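Long-range contacts in putative phosphomannomutase (Thermus thermophilus, PDB 1TUO), which probably interconverts sugar phosphates by shifting a phosphoryl group between hydroxyls, as a magnesium-dependent member of the phosphohexose mutase family: residues Gly48-Val53 and Leu77-Leu82; Asp56-Ala61 and Asn111-Leu116; Ser69-Met75 and Arg145-Tyr151; Thr309-Val313 and Thr415-Val419; Glu425-Leu429 and Ile441-Gln446. All blocks are in the same frame, centred on the assembly; numbering follows the deposited sequence.

Contact 1. Residues Gly48-Val53 and Leu77-Leu82; sequences GGLVVV and LKVVLL
This is a buried parallel pairing of neighbouring strands in the first alpha/beta/alpha domain, joining both strands of a beta-alpha-beta unit whose crossover is helix 61-75. The short strand axes approach to 4.7 Å at 21°, and 551 Å² is buried. The register pairs L50 with K78, V51 with V79, V52 with V80 and V53 with L81, at CA-CA distances of 4.5 to 5.0 Å. Five backbone hydrogen bonds zigzag along it: K78 N to G49 O (3.0 Å), V51 N to K78 O (2.8 Å), V80 N to V51 O (3.0 Å), V53 N to V80 O (2.9 Å) and L82 N to V53 O (2.9 Å). G49 leads in at phi 123°, psi -162°, where a side chain would strike the preceding carbonyl. All five valines are t at chi1, and L50 and L81 are both tp. On one face L50 CD1 meets V80 CG2 at 3.7 Å, and V52 CG1 packs on L82 CG at 3.8 Å. On the other, V51 CG2 lies 4.1 Å from L77 CG, and V53 CG1 lies 3.8 Å from L81 CD1. Helix 88-97 covers V52 and L82; helix 29-45 packs on V51 and L77, and helix 61-75 on V53, V79 and L81. Strand 102-106 pairs with the outer edge of 50-55, and strand 152-154 with that of 78-82.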
# COMPACT_ATOMS: atom_id res chain seq x y z
N GLY A 48 2.94 25.93 -12.57
CA GLY A 48 3.87 25.02 -13.21
C GLY A 48 4.83 24.39 -12.22
O GLY A 48 4.48 24.15 -11.06
N GLY A 49 6.05 24.12 -12.67
CA GLY A 49 7.04 23.52 -11.80
C GLY A 49 7.60 22.21 -12.32
O GLY A 49 7.48 21.89 -13.50
N LEU A 50 8.21 21.46 -11.41
CA LEU A 50 8.80 20.17 -11.74
C LEU A 50 7.80 19.04 -11.49
O LEU A 50 7.04 19.07 -10.52
CB LEU A 50 10.03 19.93 -10.87
CG LEU A 50 10.62 18.52 -10.91
CD1 LEU A 50 11.23 18.27 -12.27
CD2 LEU A 50 11.68 18.39 -9.81
N VAL A 51 7.80 18.05 -12.37
CA VAL A 51 6.91 16.90 -12.20
C VAL A 51 7.78 15.67 -12.30
O VAL A 51 8.62 15.58 -13.20
CB VAL A 51 5.84 16.81 -13.31
CG1 VAL A 51 4.96 15.58 -13.08
CG2 VAL A 51 4.99 18.07 -13.33
N VAL A 52 7.57 14.72 -11.39
CA VAL A 52 8.33 13.48 -11.41
C VAL A 52 7.39 12.38 -11.89
O VAL A 52 6.26 12.29 -11.43
CB VAL A 52 8.86 13.13 -10.01
CG1 VAL A 52 9.76 11.90 -10.09
CG2 VAL A 52 9.65 14.31 -9.44
N VAL A 53 7.86 11.59 -12.85
CA VAL A 53 7.05 10.50 -13.40
C VAL A 53 7.75 9.17 -13.13
O VAL A 53 8.97 9.07 -13.20
CB VAL A 53 6.88 10.65 -14.93
CG1 VAL A 53 6.08 9.47 -15.50
CG2 VAL A 53 6.17 11.96 -15.24
N LEU A 77 6.25 22.09 -18.43
CA LEU A 77 6.63 21.61 -17.10
C LEU A 77 8.04 21.04 -17.17
O LEU A 77 8.45 20.53 -18.21
CB LEU A 77 5.68 20.49 -16.62
CG LEU A 77 4.24 20.82 -16.25
CD1 LEU A 77 4.22 21.95 -15.24
CD2 LEU A 77 3.45 21.20 -17.48
N LYS A 78 8.79 21.15 -16.08
CA LYS A 78 10.12 20.56 -16.07
C LYS A 78 9.81 19.12 -15.68
O LYS A 78 9.03 18.90 -14.76
CB LYS A 78 11.01 21.21 -15.02
CG LYS A 78 12.44 20.67 -15.02
CD LYS A 78 13.33 21.43 -14.05
CE LYS A 78 14.78 21.01 -14.21
NZ LYS A 78 15.68 21.83 -13.35
N VAL A 79 10.40 18.15 -16.36
CA VAL A 79 10.09 16.76 -16.04
C VAL A 79 11.29 15.88 -15.74
O VAL A 79 12.34 16.02 -16.36
CB VAL A 79 9.30 16.09 -17.20
CG1 VAL A 79 8.97 14.64 -16.85
CG2 VAL A 79 8.02 16.86 -17.48
N VAL A 80 11.11 14.98 -14.78
CA VAL A 80 12.13 14.01 -14.41
C VAL A 80 11.45 12.65 -14.43
O VAL A 80 10.46 12.44 -13.72
CB VAL A 80 12.70 14.25 -13.00
CG1 VAL A 80 13.49 13.02 -12.54
CG2 VAL A 80 13.60 15.48 -12.99
N LEU A 81 11.95 11.75 -15.26
CA LEU A 81 11.40 10.40 -15.33
C LEU A 81 12.36 9.52 -14.55
O LEU A 81 13.57 9.57 -14.78
CB LEU A 81 11.33 9.92 -16.78
CG LEU A 81 10.95 8.44 -16.97
CD1 LEU A 81 9.51 8.21 -16.53
CD2 LEU A 81 11.13 8.04 -18.44
N LEU A 82 11.84 8.74 -13.61
CA LEU A 82 12.71 7.88 -12.82
C LEU A 82 13.13 6.69 -13.66
O LEU A 82 12.33 6.09 -14.38
CB LEU A 82 11.99 7.42 -11.55
CG LEU A 82 11.60 8.57 -10.62
CD1 LEU A 82 10.93 8.02 -9.37
CD2 LEU A 82 12.85 9.37 -10.24

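Contact 2. Residues Asp56-Ala61 and Asn111-Leu116; sequences DTRFLA and NPPQYL
An extended arginine, R58 (chi1 to chi3 m, t, t; chi4 -87°), reaches from the loop after strand 50-55 toward three carbonyls, of N111, P112 and Y115. Its backbone is set by an Asx turn, R58 N to D56 OD2 at 2.9 Å, and by a type II turn from R58 to A61. Along the second segment, N111 O comes first, taking R58 NH2 at 2.7 Å and, weakly, NH1 at 3.3 Å. P112 O follows, accepting R58 NH1 at 3.0 Å while also closing a type I turn with Y115 N at 3.1 Å. P113 O is bridged by a water to F59 N, both legs 2.9 Å. Y115 O then receives R58 NH1 at 2.9 Å. Finally L116, with chi1 t, lays CD1 3.7 Å from R58 CD and CD2 4.1 Å from A61 CB. N111 and P112 end a Ser-His-Asn-Pro sequence characteristic of phosphohexomutases; its serine, S109, is probably the phosphorylated one, as in relatives, and S109 O is another acceptor of R58 NH2. R58 NE also forms a salt bridge with D56 OD1 (3.2 Å), its hydrogen bond weak; the stronger polar partner of D56 is T107. The chemistry implies a positive charge spent on fixing main-chain carbonyls around this loop.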
# COMPACT_ATOMS: atom_id res chain seq x y z
N ASP A 56 5.80 1.12 -13.05
CA ASP A 56 6.12 -0.16 -12.43
C ASP A 56 6.54 -1.16 -13.51
O ASP A 56 7.05 -0.75 -14.55
CB ASP A 56 4.94 -0.68 -11.59
CG ASP A 56 3.68 -0.91 -12.39
OD1 ASP A 56 2.63 -1.12 -11.74
OD2 ASP A 56 3.72 -0.90 -13.64
N THR A 57 6.35 -2.46 -13.26
CA THR A 57 6.77 -3.46 -14.24
C THR A 57 5.68 -3.92 -15.19
O THR A 57 5.90 -4.83 -15.99
CB THR A 57 7.32 -4.72 -13.56
OG1 THR A 57 6.26 -5.39 -12.87
CG2 THR A 57 8.41 -4.35 -12.56
N ARG A 58 4.51 -3.29 -15.13
CA ARG A 58 3.41 -3.68 -16.01
C ARG A 58 3.76 -3.48 -17.48
O ARG A 58 4.61 -2.66 -17.81
CB ARG A 58 2.15 -2.91 -15.63
CG ARG A 58 1.58 -3.40 -14.32
CD ARG A 58 0.50 -2.52 -13.71
NE ARG A 58 0.14 -3.08 -12.41
CZ ARG A 58 -0.78 -4.02 -12.23
NH1 ARG A 58 -1.47 -4.49 -13.26
NH2 ARG A 58 -0.97 -4.54 -11.02
N PHE A 59 3.12 -4.26 -18.35
CA PHE A 59 3.39 -4.18 -19.78
C PHE A 59 3.18 -2.77 -20.32
O PHE A 59 2.14 -2.16 -20.11
CB PHE A 59 2.50 -5.18 -20.53
CG PHE A 59 2.92 -5.42 -21.96
CD1 PHE A 59 4.03 -6.22 -22.25
CD2 PHE A 59 2.22 -4.83 -23.00
CE1 PHE A 59 4.43 -6.43 -23.57
CE2 PHE A 59 2.62 -5.04 -24.34
CZ PHE A 59 3.72 -5.84 -24.62
N LEU A 60 4.20 -2.26 -21.02
CA LEU A 60 4.17 -0.92 -21.61
C LEU A 60 4.14 0.22 -20.60
O LEU A 60 4.05 1.38 -20.99
CB LEU A 60 2.99 -0.77 -22.57
CG LEU A 60 3.11 -1.43 -23.95
CD1 LEU A 60 1.78 -1.33 -24.66
CD2 LEU A 60 4.22 -0.76 -24.76
N ALA A 61 4.23 -0.09 -19.30
CA ALA A 61 4.19 0.99 -18.31
C ALA A 61 5.33 1.97 -18.59
O ALA A 61 5.17 3.19 -18.44
CB ALA A 61 4.32 0.42 -16.90
N ASN A 111 -3.56 -4.91 -8.81
CA ASN A 111 -4.55 -5.45 -9.74
C ASN A 111 -4.01 -6.44 -10.76
O ASN A 111 -2.80 -6.54 -10.98
CB ASN A 111 -5.26 -4.31 -10.46
CG ASN A 111 -6.17 -3.53 -9.54
OD1 ASN A 111 -7.04 -4.11 -8.88
ND2 ASN A 111 -5.98 -2.22 -9.48
N PRO A 112 -4.91 -7.20 -11.41
CA PRO A 112 -4.49 -8.18 -12.41
C PRO A 112 -3.63 -7.51 -13.48
O PRO A 112 -3.75 -6.31 -13.73
CB PRO A 112 -5.82 -8.69 -12.95
CG PRO A 112 -6.70 -8.66 -11.73
CD PRO A 112 -6.35 -7.30 -11.14
N PRO A 113 -2.76 -8.29 -14.15
CA PRO A 113 -1.83 -7.86 -15.19
C PRO A 113 -2.36 -6.97 -16.32
O PRO A 113 -1.65 -6.10 -16.82
CB PRO A 113 -1.29 -9.18 -15.74
CG PRO A 113 -1.36 -10.08 -14.58
CD PRO A 113 -2.68 -9.75 -13.96
N GLN A 114 -3.60 -7.21 -16.74
CA GLN A 114 -4.17 -6.44 -17.85
C GLN A 114 -4.48 -4.98 -17.53
O GLN A 114 -4.76 -4.21 -18.44
CB GLN A 114 -5.44 -7.12 -18.39
CG GLN A 114 -6.58 -7.19 -17.39
CD GLN A 114 -6.55 -8.45 -16.55
OE1 GLN A 114 -5.47 -8.95 -16.21
NE2 GLN A 114 -7.72 -8.96 -16.20
N TYR A 115 -4.42 -4.61 -16.25
CA TYR A 115 -4.72 -3.23 -15.87
C TYR A 115 -3.52 -2.33 -15.72
O TYR A 115 -2.42 -2.77 -15.39
CB TYR A 115 -5.46 -3.19 -14.53
CG TYR A 115 -6.83 -3.82 -14.54
CD1 TYR A 115 -6.99 -5.17 -14.23
CD2 TYR A 115 -7.95 -3.07 -14.87
CE1 TYR A 115 -8.25 -5.75 -14.24
CE2 TYR A 115 -9.22 -3.64 -14.88
CZ TYR A 115 -9.36 -4.98 -14.57
OH TYR A 115 -10.61 -5.55 -14.58
N LEU A 116 -3.74 -1.05 -15.98
CA LEU A 116 -2.72 -0.04 -15.81
C LEU A 116 -3.49 1.22 -15.43
O LEU A 116 -4.72 1.27 -15.55
CB LEU A 116 -1.90 0.16 -17.10
CG LEU A 116 -0.52 0.83 -17.00
CD1 LEU A 116 0.12 0.61 -15.63
CD2 LEU A 116 0.39 0.27 -18.09
O HOH W 1 1.27 -5.97 -17.01

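Contact 3. Residues Ser69-Met75 and Arg145-Tyr151; sequences SGHLAGM and RALEGAY
Two glycines let a loop lie directly against the backbone of a helix: the CA atoms of G74 and G149 are only 4.2 Å apart, and a CB on G149 would stand 2.4 Å from G74 N, while one on G74 would stand 2.4 Å from E148 O. The chain 145-151 is irregular, with an inverse gamma turn at A146 and G149 almost fully extended (phi -179°, psi 157°), and runs along the flank of the last turns of helix 61-75. Despite this closeness the polar pairs are poorly aimed; G70 O to G149 N, at 3.1 Å, is not a hydrogen bond. CA-H...O contacts occur instead, from H71 CA to L147 O (3.2 Å) and G74 CA to E148 O (3.3 Å). Two CH-pi contacts fix the flanks. S69 CB sits 3.7 Å from the centroid of the Y151 ring (chi1 p), 5° off its normal, and L147 CB sits 3.9 Å from the centroid of the H71 ring (chi1 t), 7° off. A73 CB fills the space at 3.3 Å from A150 O, and L147 CD2 reaches M75 CG at 3.8 Å. In all, 445 Å² is buried. The H71 ring is held by H33 and E37 of helix 29-45, which also packs on M75. S69, L72 and Y151 face V79 of strand 78-82, and Y151 leads into strand 152-154, the next strand of that sheet.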
# COMPACT_ATOMS: atom_id res chain seq x y z
N SER A 69 5.77 11.80 -19.83
CA SER A 69 6.87 12.71 -19.52
C SER A 69 7.10 13.69 -20.66
O SER A 69 7.22 14.90 -20.45
CB SER A 69 8.15 11.91 -19.23
OG SER A 69 7.98 11.07 -18.09
N GLY A 70 7.16 13.16 -21.88
CA GLY A 70 7.38 14.01 -23.03
C GLY A 70 6.26 15.01 -23.21
O GLY A 70 6.52 16.19 -23.50
N HIS A 71 5.02 14.57 -23.05
CA HIS A 71 3.87 15.46 -23.21
C HIS A 71 3.91 16.61 -22.20
O HIS A 71 3.72 17.78 -22.56
CB HIS A 71 2.57 14.66 -23.06
CG HIS A 71 1.35 15.41 -23.52
ND1 HIS A 71 0.48 14.91 -24.47
CD2 HIS A 71 0.85 16.62 -23.16
CE1 HIS A 71 -0.49 15.77 -24.68
NE2 HIS A 71 -0.29 16.82 -23.90
N LEU A 72 4.15 16.29 -20.93
CA LEU A 72 4.19 17.32 -19.90
C LEU A 72 5.33 18.29 -20.18
O LEU A 72 5.18 19.50 -20.03
CB LEU A 72 4.34 16.69 -18.51
CG LEU A 72 3.15 15.85 -18.05
CD1 LEU A 72 3.46 15.23 -16.68
CD2 LEU A 72 1.89 16.73 -17.98
N ALA A 73 6.48 17.76 -20.60
CA ALA A 73 7.64 18.59 -20.91
C ALA A 73 7.32 19.53 -22.08
O ALA A 73 7.73 20.69 -22.08
CB ALA A 73 8.84 17.70 -21.26
N GLY A 74 6.58 19.02 -23.06
CA GLY A 74 6.20 19.83 -24.20
C GLY A 74 5.24 20.95 -23.84
O GLY A 74 5.10 21.92 -24.58
N MET A 75 4.56 20.80 -22.70
CA MET A 75 3.61 21.82 -22.26
C MET A 75 4.28 22.91 -21.42
O MET A 75 3.66 23.92 -21.12
CB MET A 75 2.48 21.17 -21.44
CG MET A 75 1.54 20.32 -22.27
SD MET A 75 0.24 19.60 -21.26
CE MET A 75 -0.77 21.07 -20.90
N ARG A 145 -3.24 15.55 -28.56
CA ARG A 145 -2.17 15.20 -29.48
C ARG A 145 -1.02 14.54 -28.74
O ARG A 145 -0.84 14.71 -27.54
CB ARG A 145 -1.69 16.48 -30.16
CG ARG A 145 -2.80 17.53 -30.27
CD ARG A 145 -2.23 18.94 -30.47
NE ARG A 145 -3.19 19.78 -31.20
CZ ARG A 145 -2.76 20.99 -31.61
NH1 ARG A 145 -1.54 21.12 -31.14
NH2 ARG A 145 -3.35 22.01 -32.24
N ALA A 146 -0.23 13.75 -29.45
CA ALA A 146 0.90 13.05 -28.84
C ALA A 146 2.11 13.98 -28.78
O ALA A 146 3.14 13.74 -29.43
CB ALA A 146 1.24 11.79 -29.64
N LEU A 147 1.97 15.04 -27.99
CA LEU A 147 3.02 16.04 -27.81
C LEU A 147 4.28 15.46 -27.18
O LEU A 147 4.21 14.62 -26.29
CB LEU A 147 2.47 17.18 -26.94
CG LEU A 147 3.36 18.39 -26.69
CD1 LEU A 147 3.76 19.04 -28.01
CD2 LEU A 147 2.61 19.37 -25.81
N GLU A 148 5.44 15.93 -27.65
CA GLU A 148 6.73 15.46 -27.14
C GLU A 148 7.51 16.61 -26.51
O GLU A 148 7.16 17.77 -26.66
CB GLU A 148 7.55 14.85 -28.28
CG GLU A 148 6.92 13.61 -28.91
CD GLU A 148 7.69 13.11 -30.12
OE1 GLU A 148 8.90 12.83 -29.98
OE2 GLU A 148 7.09 13.00 -31.20
N GLY A 149 8.59 16.27 -25.80
CA GLY A 149 9.40 17.28 -25.15
C GLY A 149 10.58 16.66 -24.44
O GLY A 149 10.55 15.48 -24.09
N ALA A 150 11.63 17.44 -24.21
CA ALA A 150 12.82 16.93 -23.54
C ALA A 150 12.67 16.87 -22.02
O ALA A 150 12.09 17.77 -21.41
CB ALA A 150 14.03 17.80 -23.90
N TYR A 151 13.18 15.80 -21.42
CA TYR A 151 13.13 15.62 -19.98
C TYR A 151 14.32 14.79 -19.52
O TYR A 151 14.98 14.15 -20.34
CB TYR A 151 11.82 14.92 -19.58
CG TYR A 151 11.57 13.61 -20.29
CD1 TYR A 151 12.11 12.41 -19.82
CD2 TYR A 151 10.80 13.57 -21.45
CE1 TYR A 151 11.89 11.21 -20.48
CE2 TYR A 151 10.57 12.37 -22.13
CZ TYR A 151 11.12 11.20 -21.64
OH TYR A 151 10.90 10.01 -22.30

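Contact 4. Residues Thr309-Val313 and Thr415-Val419; sequences TTTPV and TLDGV
L416, D417 and P312 carry most of this small surface contact, 212 Å² in all, between the third alpha/beta/alpha domain and the C-terminal domain. L416 (chi1 t, chi2 p) points toward the end of strand 308-311, where its CG lies 4.3 Å from P312 CG and its CD2 4.2 Å from T310 CG2. D417, extended at phi -152°, psi 95° with chi1 t, sets its CB 3.9 Å from P312 CB; the CA atoms of these two residues are 5.4 Å apart, the nearest backbone approach. P312, just beyond the strand at phi -67°, psi 165°, thus packs on both L416 and D417 and turns the next amide toward the carboxylate: V313 N donates to D417 OD2 at 3.0 Å and 170°. After D417 the loop turns through G418, at phi 97°, psi -147°, into strand 419-423. D417 OD2 also forms a salt bridge with R431 of the C-terminal sheet. One carboxylate oxygen therefore serves an arginine of its own domain and a main-chain amide of the neighbouring one, a single directional link beside otherwise apolar packing.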
# COMPACT_ATOMS: atom_id res chain seq x y z
N THR A 309 -8.07 7.06 15.18
CA THR A 309 -9.00 7.73 14.29
C THR A 309 -9.41 6.75 13.21
O THR A 309 -8.56 6.09 12.62
CB THR A 309 -8.34 8.94 13.62
OG1 THR A 309 -8.03 9.92 14.62
CG2 THR A 309 -9.27 9.55 12.57
N THR A 310 -10.72 6.64 12.96
CA THR A 310 -11.23 5.73 11.94
C THR A 310 -11.74 6.54 10.76
O THR A 310 -12.50 7.49 10.93
CB THR A 310 -12.38 4.86 12.49
OG1 THR A 310 -11.90 4.09 13.59
CG2 THR A 310 -12.92 3.93 11.41
N THR A 311 -11.31 6.16 9.57
CA THR A 311 -11.70 6.86 8.35
C THR A 311 -12.35 5.92 7.35
O THR A 311 -12.21 4.70 7.44
CB THR A 311 -10.47 7.47 7.66
OG1 THR A 311 -9.58 6.41 7.29
CG2 THR A 311 -9.75 8.42 8.60
N PRO A 312 -13.08 6.48 6.38
CA PRO A 312 -13.72 5.63 5.37
C PRO A 312 -12.57 5.03 4.56
O PRO A 312 -11.44 5.51 4.65
CB PRO A 312 -14.53 6.63 4.55
CG PRO A 312 -14.89 7.69 5.56
CD PRO A 312 -13.57 7.87 6.29
N VAL A 313 -12.85 4.00 3.78
CA VAL A 313 -11.79 3.40 2.97
C VAL A 313 -11.33 4.40 1.91
O VAL A 313 -12.14 5.09 1.28
CB VAL A 313 -12.28 2.10 2.28
CG1 VAL A 313 -11.21 1.60 1.31
CG2 VAL A 313 -12.56 1.05 3.34
N THR A 415 -22.72 2.84 9.99
CA THR A 415 -22.78 3.06 8.55
C THR A 415 -21.83 4.13 8.02
O THR A 415 -22.11 4.76 7.00
CB THR A 415 -24.23 3.41 8.11
OG1 THR A 415 -24.71 4.52 8.88
CG2 THR A 415 -25.15 2.22 8.32
N LEU A 416 -20.70 4.32 8.69
CA LEU A 416 -19.72 5.33 8.25
C LEU A 416 -19.36 5.16 6.78
O LEU A 416 -19.32 6.13 6.02
CB LEU A 416 -18.45 5.23 9.09
CG LEU A 416 -17.31 6.19 8.73
CD1 LEU A 416 -17.77 7.63 8.91
CD2 LEU A 416 -16.10 5.91 9.59
N ASP A 417 -19.09 3.93 6.38
CA ASP A 417 -18.71 3.62 5.00
C ASP A 417 -19.16 2.20 4.73
O ASP A 417 -18.45 1.23 5.03
CB ASP A 417 -17.19 3.77 4.86
CG ASP A 417 -16.70 3.47 3.46
OD1 ASP A 417 -17.43 3.77 2.49
OD2 ASP A 417 -15.58 2.95 3.32
N GLY A 418 -20.35 2.07 4.15
CA GLY A 418 -20.92 0.77 3.88
C GLY A 418 -21.84 0.50 5.05
O GLY A 418 -22.43 1.44 5.60
N VAL A 419 -21.98 -0.76 5.45
CA VAL A 419 -22.84 -1.10 6.59
C VAL A 419 -22.14 -2.13 7.46
O VAL A 419 -21.84 -3.23 7.01
CB VAL A 419 -24.19 -1.68 6.13
CG1 VAL A 419 -25.10 -1.88 7.33
CG2 VAL A 419 -24.85 -0.75 5.11

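Contact 5. Residues Glu425-Leu429 and Ile441-Gln446; sequences EAWVL and IYVEAQ
Four nearly straight backbone hydrogen bonds tie these strands: L429 N to Y442 O (2.8 Å), Y442 N to L429 O (2.9 Å), W427 N to E444 O (2.9 Å) and E444 N to W427 O (3.1 Å). They define antiparallel hydrogen-bonded pairs W427-E444 and L429-Y442, with CA atoms 5.4 and 5.0 Å apart, on either side of the non-hydrogen-bonded pair V428-V443 at 4.7 Å. The strand axes run 4.8 Å apart at 176°, the ladder of a beta hairpin. On one face L429 (tp) packs CD2 against Y442 CD1 at 3.7 Å, beside W427, which makes a cation-pi contact with K420, and E444, whose carboxylate binds T294, W295 and H381. On the other, V428 CG1 meets V443 CG2 at 4.0 Å and I441 CG2 at 4.1 Å, and A426 CB meets A445 CB at 4.1 Å. The hairpin tip, incompletely ordered, carries an Arg-Ala-Ser-Gly-Thr-Glu-Pro sequence starting at R431, consistent with the phosphate-binding loop of relatives. Within the antiparallel C-terminal sheet, strand 382-386 flanks 440-445 and strand 419-423 flanks 426-431; helix 448-459 packs on I441, V443 and A445, while F291, A292 and W295 meet the opposite face.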
# COMPACT_ATOMS: atom_id res chain seq x y z
N GLU A 425 -17.53 -9.31 20.29
CA GLU A 425 -16.41 -10.11 19.80
C GLU A 425 -16.44 -10.43 18.30
O GLU A 425 -15.63 -11.23 17.83
CB GLU A 425 -16.32 -11.41 20.60
CG GLU A 425 -16.15 -11.20 22.10
CD GLU A 425 -16.15 -12.50 22.88
OE1 GLU A 425 -15.33 -13.39 22.56
OE2 GLU A 425 -16.97 -12.64 23.82
N ALA A 426 -17.35 -9.82 17.55
CA ALA A 426 -17.43 -10.05 16.11
C ALA A 426 -18.02 -8.86 15.35
O ALA A 426 -18.85 -8.13 15.88
CB ALA A 426 -18.24 -11.31 15.83
N TRP A 427 -17.57 -8.68 14.12
CA TRP A 427 -18.05 -7.59 13.27
C TRP A 427 -18.19 -8.07 11.83
O TRP A 427 -17.35 -8.82 11.32
CB TRP A 427 -17.09 -6.38 13.36
CG TRP A 427 -16.53 -5.89 12.03
CD1 TRP A 427 -17.23 -5.61 10.88
CD2 TRP A 427 -15.15 -5.63 11.72
NE1 TRP A 427 -16.38 -5.20 9.89
CE2 TRP A 427 -15.10 -5.20 10.37
CE3 TRP A 427 -13.96 -5.71 12.45
CZ2 TRP A 427 -13.90 -4.87 9.74
CZ3 TRP A 427 -12.76 -5.37 11.82
CH2 TRP A 427 -12.75 -4.96 10.48
N VAL A 428 -19.26 -7.63 11.18
CA VAL A 428 -19.52 -7.98 9.79
C VAL A 428 -19.79 -6.70 9.01
O VAL A 428 -20.73 -5.97 9.31
CB VAL A 428 -20.75 -8.90 9.67
CG1 VAL A 428 -20.97 -9.27 8.21
CG2 VAL A 428 -20.54 -10.15 10.51
N LEU A 429 -18.97 -6.45 7.99
CA LEU A 429 -19.10 -5.25 7.18
C LEU A 429 -19.48 -5.54 5.74
O LEU A 429 -18.84 -6.35 5.06
CB LEU A 429 -17.78 -4.48 7.20
CG LEU A 429 -17.63 -3.27 6.25
CD1 LEU A 429 -18.57 -2.16 6.70
CD2 LEU A 429 -16.19 -2.79 6.26
N ILE A 441 -17.85 -8.49 1.58
CA ILE A 441 -18.14 -8.75 2.98
C ILE A 441 -16.84 -8.98 3.74
O ILE A 441 -16.06 -9.88 3.42
CB ILE A 441 -19.07 -9.98 3.14
CG1 ILE A 441 -20.37 -9.74 2.35
CG2 ILE A 441 -19.39 -10.21 4.60
CD1 ILE A 441 -21.39 -10.87 2.46
N TYR A 442 -16.60 -8.14 4.74
CA TYR A 442 -15.41 -8.24 5.58
C TYR A 442 -15.86 -8.75 6.93
O TYR A 442 -16.83 -8.24 7.50
CB TYR A 442 -14.76 -6.86 5.79
CG TYR A 442 -14.57 -6.03 4.54
CD1 TYR A 442 -15.66 -5.51 3.85
CD2 TYR A 442 -13.29 -5.74 4.06
CE1 TYR A 442 -15.49 -4.71 2.73
CE2 TYR A 442 -13.11 -4.94 2.93
CZ TYR A 442 -14.22 -4.43 2.27
OH TYR A 442 -14.05 -3.63 1.17
N VAL A 443 -15.18 -9.76 7.46
CA VAL A 443 -15.56 -10.31 8.75
C VAL A 443 -14.38 -10.52 9.68
O VAL A 443 -13.35 -11.07 9.29
CB VAL A 443 -16.30 -11.68 8.61
CG1 VAL A 443 -16.53 -12.29 9.98
CG2 VAL A 443 -17.64 -11.48 7.91
N GLU A 444 -14.55 -10.06 10.92
CA GLU A 444 -13.56 -10.27 11.96
C GLU A 444 -14.30 -10.92 13.12
O GLU A 444 -15.39 -10.49 13.51
CB GLU A 444 -12.94 -8.96 12.44
CG GLU A 444 -12.02 -9.19 13.63
CD GLU A 444 -11.17 -7.99 13.99
OE1 GLU A 444 -11.70 -6.86 13.96
OE2 GLU A 444 -9.98 -8.19 14.31
N ALA A 445 -13.71 -11.98 13.66
CA ALA A 445 -14.29 -12.70 14.79
C ALA A 445 -13.17 -13.34 15.60
O ALA A 445 -12.00 -13.27 15.23
CB ALA A 445 -15.28 -13.76 14.29
N GLN A 446 -13.54 -13.99 16.70
CA GLN A 446 -12.57 -14.62 17.59
C GLN A 446 -11.88 -15.87 17.04
O GLN A 446 -10.77 -16.20 17.47
CB GLN A 446 -13.23 -14.96 18.92
CG GLN A 446 -12.33 -14.74 20.14
CD GLN A 446 -12.08 -13.27 20.43
OE1 GLN A 446 -11.37 -12.92 21.38
NE2 GLN A 446 -12.67 -12.39 19.62

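Overall arrangement
The five contacts form two groups at different ends of the chain. Contacts 1, 2 and 3 belong to the first domain: contacts 1 and 3 lie 11 Å apart between centres and share strand-helix packing, with V53 CB 3.4 Å from S69 OG, whereas contact 2 has its centre 22 Å from each, on the loop at the end of the same sheet. Contacts 4 and 5, centres 14 Å apart, meet where V419 O lies 3.5 Å from L429 CD1. Contacts 1 and 5 have their centres 44 Å apart, on opposite sides of the chain's centre. Contact 2, beside the probable phosphoserine loop, comes within about 12 Å, nearest atoms, of both contacts 4 and 5, consistent with the interdomain active-site cleft of this family.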